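Local coordinates for protein Nrps/pks (Streptomyces albus, PDB 4OPF) that probably catalyses chain-extending or related condensation steps as a ketosynthase domain of the "AT-less" type I polyketide synthase machinery that builds oxazolomycin, at residues Y27-L31 and V327-I331; L24-W28 and I344-M349. One frame throughout, in Å; residues are numbered along the deposited sequence.

Interaction 1. Residues Y27-L31 and V327-I331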
ATOM      1  N   TYR A  27      11.972  -2.025  26.893  1.00 30.14           N
ATOM      2  CA  TYR A  27      12.561  -2.591  25.718  1.00 29.21           C
ATOM      3  C   TYR A  27      14.059  -2.198  25.640  1.00 29.70           C
ATOM      4  O   TYR A  27      14.901  -3.016  25.334  1.00 30.66           O
ATOM      5  CB  TYR A  27      11.775  -2.147  24.483  1.00 27.58           C
ATOM      6  CG  TYR A  27      12.108  -2.809  23.198  1.00 25.39           C
ATOM      7  CD1 TYR A  27      12.243  -4.172  23.091  1.00 27.01           C
ATOM      8  CD2 TYR A  27      12.202  -2.063  22.052  1.00 24.76           C
ATOM      9  CE1 TYR A  27      12.541  -4.763  21.856  1.00 26.16           C
ATOM     10  CE2 TYR A  27      12.414  -2.624  20.818  1.00 23.76           C
ATOM     11  CZ  TYR A  27      12.585  -3.980  20.720  1.00 25.59           C
ATOM     12  OH  TYR A  27      12.855  -4.491  19.453  1.00 25.80           O
ATOM     13  N   TRP A  28      14.373  -0.950  25.887  1.00 29.69           N
ATOM     14  CA  TRP A  28      15.732  -0.502  25.892  1.00 30.96           C
ATOM     15  C   TRP A  28      16.539  -1.218  26.960  1.00 32.92           C
ATOM     16  O   TRP A  28      17.620  -1.628  26.685  1.00 33.50           O
ATOM     17  CB  TRP A  28      15.832   0.999  26.098  1.00 31.35           C
ATOM     18  CG  TRP A  28      17.251   1.452  26.156  1.00 33.22           C
ATOM     19  CD1 TRP A  28      17.916   1.938  27.255  1.00 34.64           C
ATOM     20  CD2 TRP A  28      18.220   1.365  25.107  1.00 31.47           C
ATOM     21  NE1 TRP A  28      19.234   2.191  26.919  1.00 35.53           N
ATOM     22  CE2 TRP A  28      19.432   1.872  25.607  1.00 33.12           C
ATOM     23  CE3 TRP A  28      18.161   0.968  23.773  1.00 31.66           C
ATOM     24  CZ2 TRP A  28      20.576   1.950  24.837  1.00 33.00           C
ATOM     25  CZ3 TRP A  28      19.291   1.105  22.977  1.00 30.27           C
ATOM     26  CH2 TRP A  28      20.481   1.550  23.520  1.00 32.62           C
ATOM     27  N   ARG A  29      15.999  -1.404  28.155  1.00 34.85           N
ATOM     28  CA  ARG A  29      16.697  -2.164  29.190  1.00 37.83           C
ATOM     29  C   ARG A  29      16.952  -3.600  28.751  1.00 38.03           C
ATOM     30  O   ARG A  29      18.072  -4.103  28.924  1.00 37.65           O
ATOM     31  CB  ARG A  29      15.970  -2.139  30.553  1.00 42.00           C
ATOM     32  CG  ARG A  29      16.157  -0.801  31.277  1.00 46.40           C
ATOM     33  CD  ARG A  29      15.625  -0.751  32.696  1.00 51.06           C
ATOM     34  NE  ARG A  29      14.228  -1.185  32.837  1.00 56.30           N
ATOM     35  CZ  ARG A  29      13.147  -0.386  32.704  1.00 60.23           C
ATOM     36  NH1 ARG A  29      11.915  -0.896  32.862  1.00 56.37           N
ATOM     37  NH2 ARG A  29      13.276   0.917  32.389  1.00 60.08           N
ATOM     38  N   LEU A  30      15.940  -4.263  28.200  1.00 34.28           N
ATOM     39  CA  LEU A  30      16.098  -5.607  27.729  1.00 34.59           C
ATOM     40  C   LEU A  30      17.253  -5.697  26.713  1.00 35.16           C
ATOM     41  O   LEU A  30      18.144  -6.584  26.831  1.00 33.70           O
ATOM     42  CB  LEU A  30      14.803  -6.108  27.083  1.00 35.26           C
ATOM     43  CG  LEU A  30      14.816  -7.510  26.485  1.00 36.75           C
ATOM     44  CD1 LEU A  30      14.476  -8.531  27.531  1.00 40.69           C
ATOM     45  CD2 LEU A  30      13.844  -7.701  25.375  1.00 39.68           C
ATOM     46  N   LEU A  31      17.241  -4.817  25.716  1.00 31.81           N
ATOM     47  CA  LEU A  31      18.202  -4.916  24.641  1.00 31.53           C
ATOM     48  C   LEU A  31      19.601  -4.495  25.069  1.00 32.43           C
ATOM     49  O   LEU A  31      20.589  -5.140  24.693  1.00 32.66           O
ATOM     50  CB  LEU A  31      17.810  -4.038  23.496  1.00 32.65           C
ATOM     51  CG  LEU A  31      16.487  -4.451  22.845  1.00 33.99           C
ATOM     52  CD1 LEU A  31      16.186  -3.485  21.762  1.00 33.21           C
ATOM     53  CD2 LEU A  31      16.413  -5.876  22.337  1.00 35.82           C
ATOM     54  N   VAL A 327      17.285  -8.469  16.835  1.00 26.22           N
ATOM     55  CA  VAL A 327      16.468  -8.562  18.033  1.00 27.26           C
ATOM     56  C   VAL A 327      15.944  -9.943  18.264  1.00 27.49           C
ATOM     57  O   VAL A 327      15.379 -10.221  19.327  1.00 25.90           O
ATOM     58  CB  VAL A 327      15.192  -7.669  18.036  1.00 32.09           C
ATOM     59  CG1 VAL A 327      15.583  -6.252  18.083  1.00 40.06           C
ATOM     60  CG2 VAL A 327      14.334  -7.845  16.800  1.00 27.64           C
ATOM     61  N   LYS A 328      16.010 -10.784  17.251  1.00 27.13           N
ATOM     62  CA  LYS A 328      15.295 -12.064  17.358  1.00 28.73           C
ATOM     63  C   LYS A 328      15.769 -12.982  18.495  1.00 29.87           C
ATOM     64  O   LYS A 328      14.961 -13.638  19.126  1.00 31.03           O
ATOM     65  CB  LYS A 328      15.338 -12.814  16.046  1.00 29.67           C
ATOM     66  CG  LYS A 328      14.586 -12.083  14.957  1.00 32.35           C
ATOM     67  CD  LYS A 328      14.487 -12.937  13.717  1.00 34.77           C
ATOM     68  CE  LYS A 328      14.012 -12.087  12.555  1.00 36.85           C
ATOM     69  NZ  LYS A 328      13.969 -12.982  11.360  1.00 38.65           N
ATOM     70  N   PRO A 329      17.077 -13.040  18.778  1.00 30.70           N
ATOM     71  CA  PRO A 329      17.468 -13.832  19.951  1.00 32.53           C
ATOM     72  C   PRO A 329      16.940 -13.233  21.264  1.00 32.08           C
ATOM     73  O   PRO A 329      16.799 -13.959  22.224  1.00 33.07           O
ATOM     74  CB  PRO A 329      18.995 -13.773  19.916  1.00 33.18           C
ATOM     75  CG  PRO A 329      19.314 -13.484  18.488  1.00 31.53           C
ATOM     76  CD  PRO A 329      18.244 -12.506  18.076  1.00 30.52           C
ATOM     77  N   ASN A 330      16.615 -11.937  21.303  1.00 30.52           N
ATOM     78  CA  ASN A 330      16.083 -11.315  22.494  1.00 30.73           C
ATOM     79  C   ASN A 330      14.568 -11.526  22.656  1.00 32.95           C
ATOM     80  O   ASN A 330      14.103 -11.693  23.771  1.00 32.85           O
ATOM     81  CB  ASN A 330      16.304  -9.811  22.473  1.00 30.83           C
ATOM     82  CG  ASN A 330      17.769  -9.410  22.266  1.00 32.78           C
ATOM     83  OD1 ASN A 330      18.300  -9.420  21.138  1.00 34.16           O
ATOM     84  ND2 ASN A 330      18.400  -8.987  23.332  1.00 33.19           N
ATOM     85  N   ILE A 331      13.798 -11.429  21.575  1.00 31.19           N
ATOM     86  CA  ILE A 331      12.338 -11.465  21.691  1.00 33.19           C
ATOM     87  C   ILE A 331      11.618 -12.464  20.802  1.00 34.72           C
ATOM     88  O   ILE A 331      10.390 -12.497  20.829  1.00 36.44           O
ATOM     89  CB  ILE A 331      11.715 -10.108  21.386  1.00 30.51           C
ATOM     90  CG1 ILE A 331      11.953  -9.720  19.950  1.00 29.23           C
ATOM     91  CG2 ILE A 331      12.246  -9.054  22.359  1.00 32.04           C
ATOM     92  CD1 ILE A 331      11.255  -8.416  19.540  1.00 30.87           C
TER
HETATM   93  O   HOH W   1      20.641  -7.071  22.783  1.00 29.77           O

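Interaction 2. Residues L24-W28 and I344-M349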
ATOM      1  N   LEU A  24       8.723   1.092  25.943  1.00 31.22           N
ATOM      2  CA  LEU A  24       9.988   1.264  25.285  1.00 31.77           C
ATOM      3  C   LEU A  24      11.185   1.427  26.241  1.00 33.80           C
ATOM      4  O   LEU A  24      12.311   1.162  25.872  1.00 31.82           O
ATOM      5  CB  LEU A  24       9.940   2.431  24.309  1.00 32.12           C
ATOM      6  CG  LEU A  24       9.021   2.128  23.119  1.00 31.62           C
ATOM      7  CD1 LEU A  24       9.261   3.116  22.034  1.00 32.18           C
ATOM      8  CD2 LEU A  24       9.161   0.730  22.526  1.00 31.69           C
ATOM      9  N   ASP A  25      10.950   1.892  27.445  1.00 34.84           N
ATOM     10  CA  ASP A  25      12.011   1.982  28.412  1.00 36.26           C
ATOM     11  C   ASP A  25      12.411   0.571  28.822  1.00 34.60           C
ATOM     12  O   ASP A  25      13.586   0.287  28.930  1.00 36.02           O
ATOM     13  CB  ASP A  25      11.573   2.849  29.607  1.00 42.01           C
ATOM     14  CG  ASP A  25      11.553   4.348  29.259  1.00 47.07           C
ATOM     15  OD1 ASP A  25      12.124   4.766  28.232  1.00 49.51           O
ATOM     16  OD2 ASP A  25      10.960   5.119  30.015  1.00 55.91           O
ATOM     17  N   ALA A  26      11.439  -0.312  29.023  1.00 31.58           N
ATOM     18  CA  ALA A  26      11.752  -1.680  29.325  1.00 33.26           C
ATOM     19  C   ALA A  26      12.387  -2.388  28.102  1.00 32.83           C
ATOM     20  O   ALA A  26      13.238  -3.254  28.246  1.00 32.68           O
ATOM     21  CB  ALA A  26      10.521  -2.422  29.845  1.00 33.53           C
ATOM     22  N   TYR A  27      11.972  -2.025  26.893  1.00 30.14           N
ATOM     23  CA  TYR A  27      12.561  -2.591  25.718  1.00 29.21           C
ATOM     24  C   TYR A  27      14.059  -2.198  25.640  1.00 29.70           C
ATOM     25  O   TYR A  27      14.901  -3.016  25.334  1.00 30.66           O
ATOM     26  CB  TYR A  27      11.775  -2.147  24.483  1.00 27.58           C
ATOM     27  CG  TYR A  27      12.108  -2.809  23.198  1.00 25.39           C
ATOM     28  CD1 TYR A  27      12.243  -4.172  23.091  1.00 27.01           C
ATOM     29  CD2 TYR A  27      12.202  -2.063  22.052  1.00 24.76           C
ATOM     30  CE1 TYR A  27      12.541  -4.763  21.856  1.00 26.16           C
ATOM     31  CE2 TYR A  27      12.414  -2.624  20.818  1.00 23.76           C
ATOM     32  CZ  TYR A  27      12.585  -3.980  20.720  1.00 25.59           C
ATOM     33  OH  TYR A  27      12.855  -4.491  19.453  1.00 25.80           O
ATOM     34  N   TRP A  28      14.373  -0.950  25.887  1.00 29.69           N
ATOM     35  CA  TRP A  28      15.732  -0.502  25.892  1.00 30.96           C
ATOM     36  C   TRP A  28      16.539  -1.218  26.960  1.00 32.92           C
ATOM     37  O   TRP A  28      17.620  -1.628  26.685  1.00 33.50           O
ATOM     38  CB  TRP A  28      15.832   0.999  26.098  1.00 31.35           C
ATOM     39  CG  TRP A  28      17.251   1.452  26.156  1.00 33.22           C
ATOM     40  CD1 TRP A  28      17.916   1.938  27.255  1.00 34.64           C
ATOM     41  CD2 TRP A  28      18.220   1.365  25.107  1.00 31.47           C
ATOM     42  NE1 TRP A  28      19.234   2.191  26.919  1.00 35.53           N
ATOM     43  CE2 TRP A  28      19.432   1.872  25.607  1.00 33.12           C
ATOM     44  CE3 TRP A  28      18.161   0.968  23.773  1.00 31.66           C
ATOM     45  CZ2 TRP A  28      20.576   1.950  24.837  1.00 33.00           C
ATOM     46  CZ3 TRP A  28      19.291   1.105  22.977  1.00 30.27           C
ATOM     47  CH2 TRP A  28      20.481   1.550  23.520  1.00 32.62           C
ATOM     48  N   ILE A 344      12.438   0.192  15.832  1.00 21.93           N
ATOM     49  CA  ILE A 344      12.394   0.842  17.161  1.00 25.42           C
ATOM     50  C   ILE A 344      13.738   0.630  17.913  1.00 24.87           C
ATOM     51  O   ILE A 344      14.284   1.581  18.489  1.00 23.61           O
ATOM     52  CB  ILE A 344      11.185   0.352  17.989  1.00 26.57           C
ATOM     53  CG1 ILE A 344       9.896   0.934  17.346  1.00 28.28           C
ATOM     54  CG2 ILE A 344      11.285   0.757  19.455  1.00 27.52           C
ATOM     55  CD1 ILE A 344       8.612   0.424  17.942  1.00 27.81           C
ATOM     56  N   LYS A 345      14.274  -0.576  17.841  1.00 23.40           N
ATOM     57  CA  LYS A 345      15.597  -0.872  18.391  1.00 25.48           C
ATOM     58  C   LYS A 345      16.663   0.084  17.865  1.00 25.24           C
ATOM     59  O   LYS A 345      17.406   0.692  18.613  1.00 25.13           O
ATOM     60  CB  LYS A 345      16.038  -2.308  18.082  1.00 27.43           C
ATOM     61  CG  LYS A 345      17.553  -2.515  18.231  1.00 29.84           C
ATOM     62  CD  LYS A 345      17.926  -3.975  18.047  1.00 30.76           C
ATOM     63  CE  LYS A 345      19.401  -4.117  17.764  1.00 30.35           C
ATOM     64  NZ  LYS A 345      19.715  -5.567  17.536  1.00 31.22           N
ATOM     65  N   THR A 346      16.723   0.200  16.566  1.00 25.26           N
ATOM     66  CA  THR A 346      17.691   1.082  15.928  1.00 27.96           C
ATOM     67  C   THR A 346      17.479   2.547  16.272  1.00 28.54           C
ATOM     68  O   THR A 346      18.453   3.239  16.463  1.00 25.48           O
ATOM     69  CB  THR A 346      17.608   0.905  14.417  1.00 31.78           C
ATOM     70  OG1 THR A 346      17.910  -0.459  14.133  1.00 34.99           O
ATOM     71  CG2 THR A 346      18.627   1.709  13.756  1.00 37.10           C
ATOM     72  N   VAL A 347      16.214   3.017  16.351  1.00 24.72           N
ATOM     73  CA  VAL A 347      15.944   4.375  16.740  1.00 25.07           C
ATOM     74  C   VAL A 347      16.418   4.581  18.157  1.00 26.05           C
ATOM     75  O   VAL A 347      17.031   5.580  18.465  1.00 28.12           O
ATOM     76  CB  VAL A 347      14.440   4.735  16.624  1.00 26.82           C
ATOM     77  CG1 VAL A 347      14.153   6.052  17.345  1.00 27.67           C
ATOM     78  CG2 VAL A 347      14.021   4.735  15.142  1.00 26.93           C
ATOM     79  N   LEU A 348      16.149   3.636  19.028  1.00 25.56           N
ATOM     80  CA  LEU A 348      16.617   3.764  20.398  1.00 27.13           C
ATOM     81  C   LEU A 348      18.167   3.775  20.517  1.00 28.76           C
ATOM     82  O   LEU A 348      18.746   4.533  21.319  1.00 29.33           O
ATOM     83  CB  LEU A 348      16.036   2.645  21.244  1.00 27.37           C
ATOM     84  CG  LEU A 348      14.542   2.743  21.497  1.00 28.27           C
ATOM     85  CD1 LEU A 348      14.064   1.478  22.190  1.00 29.68           C
ATOM     86  CD2 LEU A 348      14.253   3.931  22.390  1.00 30.39           C
HETATM   87  N   MSE A 349      18.823   2.930  19.744  1.00 27.42           N
HETATM   88  CA  MSE A 349      20.297   2.923  19.688  1.00 28.31           C
HETATM   89  C   MSE A 349      20.832   4.253  19.267  1.00 29.52           C
HETATM   90  O   MSE A 349      21.764   4.758  19.872  1.00 29.91           O
HETATM   91  CB  MSE A 349      20.775   1.868  18.724  1.00 27.50           C
HETATM   92  CG  MSE A 349      20.781   0.502  19.435  1.00 28.65           C
HETATM   93 SE   MSE A 349      21.297  -0.902  18.139  0.65 29.60          SE
HETATM   94  CE  MSE A 349      22.809   0.065  17.375  1.00 31.11           C
TER

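Interaction 1. Residues Y27-L31 and V327-I331
Leu30 and Ile331 make one aliphatic meeting across the contact, the CD2 methyl of the leucine lying 3.7 Å from CG2 of the isoleucine. In Ile331 the chi1 of 65° sends CG1 into the crowded position between backbone N and carbonyl carbon and leaves CG2 anti to the carbonyl carbon, where it meets the leucine. The same CG2 also lies at the edge of the Tyr27 ring, near its plane, 4.3 Å from CE1. Over one face of that ring sits Leu31 CD1, a neighbour one turn along the same helix. The other methyl of Leu31, CD2, is laid against the amide of Asn330, 3.8 Å from CG, the two side chains crossing at about a right angle.

The polar groups are managed separately. The Tyr27 hydroxyl abuts Val327 CG1 at 3.5 Å, but its hydrogen bond goes to Ala341 O. Asn330 ND2 donates to a water at 3.0 Å, and this water stands 2.7 Å from Leu31 O, bridging the segments. Within 327-331, Val327 O accepts from both Asn330 N and Ile331 N, closing the short helical turn.

No direct hydrogen bond joins the segments. The chemistry is therefore that of a buried apolar seam with one water-mediated link, while Tyr27 OH and Asn330 ND2 also bond to carbonyls beyond it, Ala341 O and Arg35 O.

Interaction 2. Residues L24-W28 and I344-M349
Trp28 and Leu348 run past each other in opposite directions, with the indole CE3 3.7 Å from Leu348 CB. Farther out on the indole, CZ3 lies against the Leu348-Met349 peptide, 3.7 Å from Met349 N, and Met349, present as selenomethionine, brings its CG to the ring edge, in plane, 3.9 Å from CZ3. With CG anti to the backbone N (chi1 178°), Trp28 reaches across to this part of the helix with its six-membered ring. Ile344 CG2 serves two partners: Leu24 CD2 at 3.7 Å and, near the plane of the Tyr27 ring, its CE2 edge at 3.8 Å. Leu348 CD1 approaches Tyr27 CD2 obliquely at 4.0 Å.

Replacing Tyr27 by alanine would probably open a gap beside Ile344 CG2 and Leu348 CD1 and leave Ala341 O without its hydroxyl donor.

In the next shell, Met14 of strand 9-17 packs on both Leu24 and Ile344, and Asn352 ND2 bonds to Leu348 O. The short helical segments cross at -79°, their axes 10.8 Å apart. With no hydrogen bond between the segments, the contact rests on apolar packing, the wide axis separation being bridged by the large side chains of Tyr27, Trp28 and Leu348.

In the fold
Helix 24-33 is the common element: Tyr27 contributes to both contacts, while Leu30 and Leu31 serve interaction 1 and Leu24 and Trp28 interaction 2. The centres lie about 8 Å apart, and the seams touch where Val327 CG1 packs 3.3 Å from Lys345 CD and Leu31 CD1 3.9 Å from Lys345 CB. Glu293, on strand 291-293, ties the partners further, binding Val327 N with one carboxylate oxygen and forming a salt bridge to Lys345 with the other. Residues 328-331 open the Lys-Xaa-Asn-Xaa-Gly-His sequence familiar from ketosynthases, whose lysine and histidine line the active site in relatives. Interaction 1 packs helix 24-33 on Asn330 and Ile331 of that sequence; interaction 2 is buried helix packing in the thiolase-type fold.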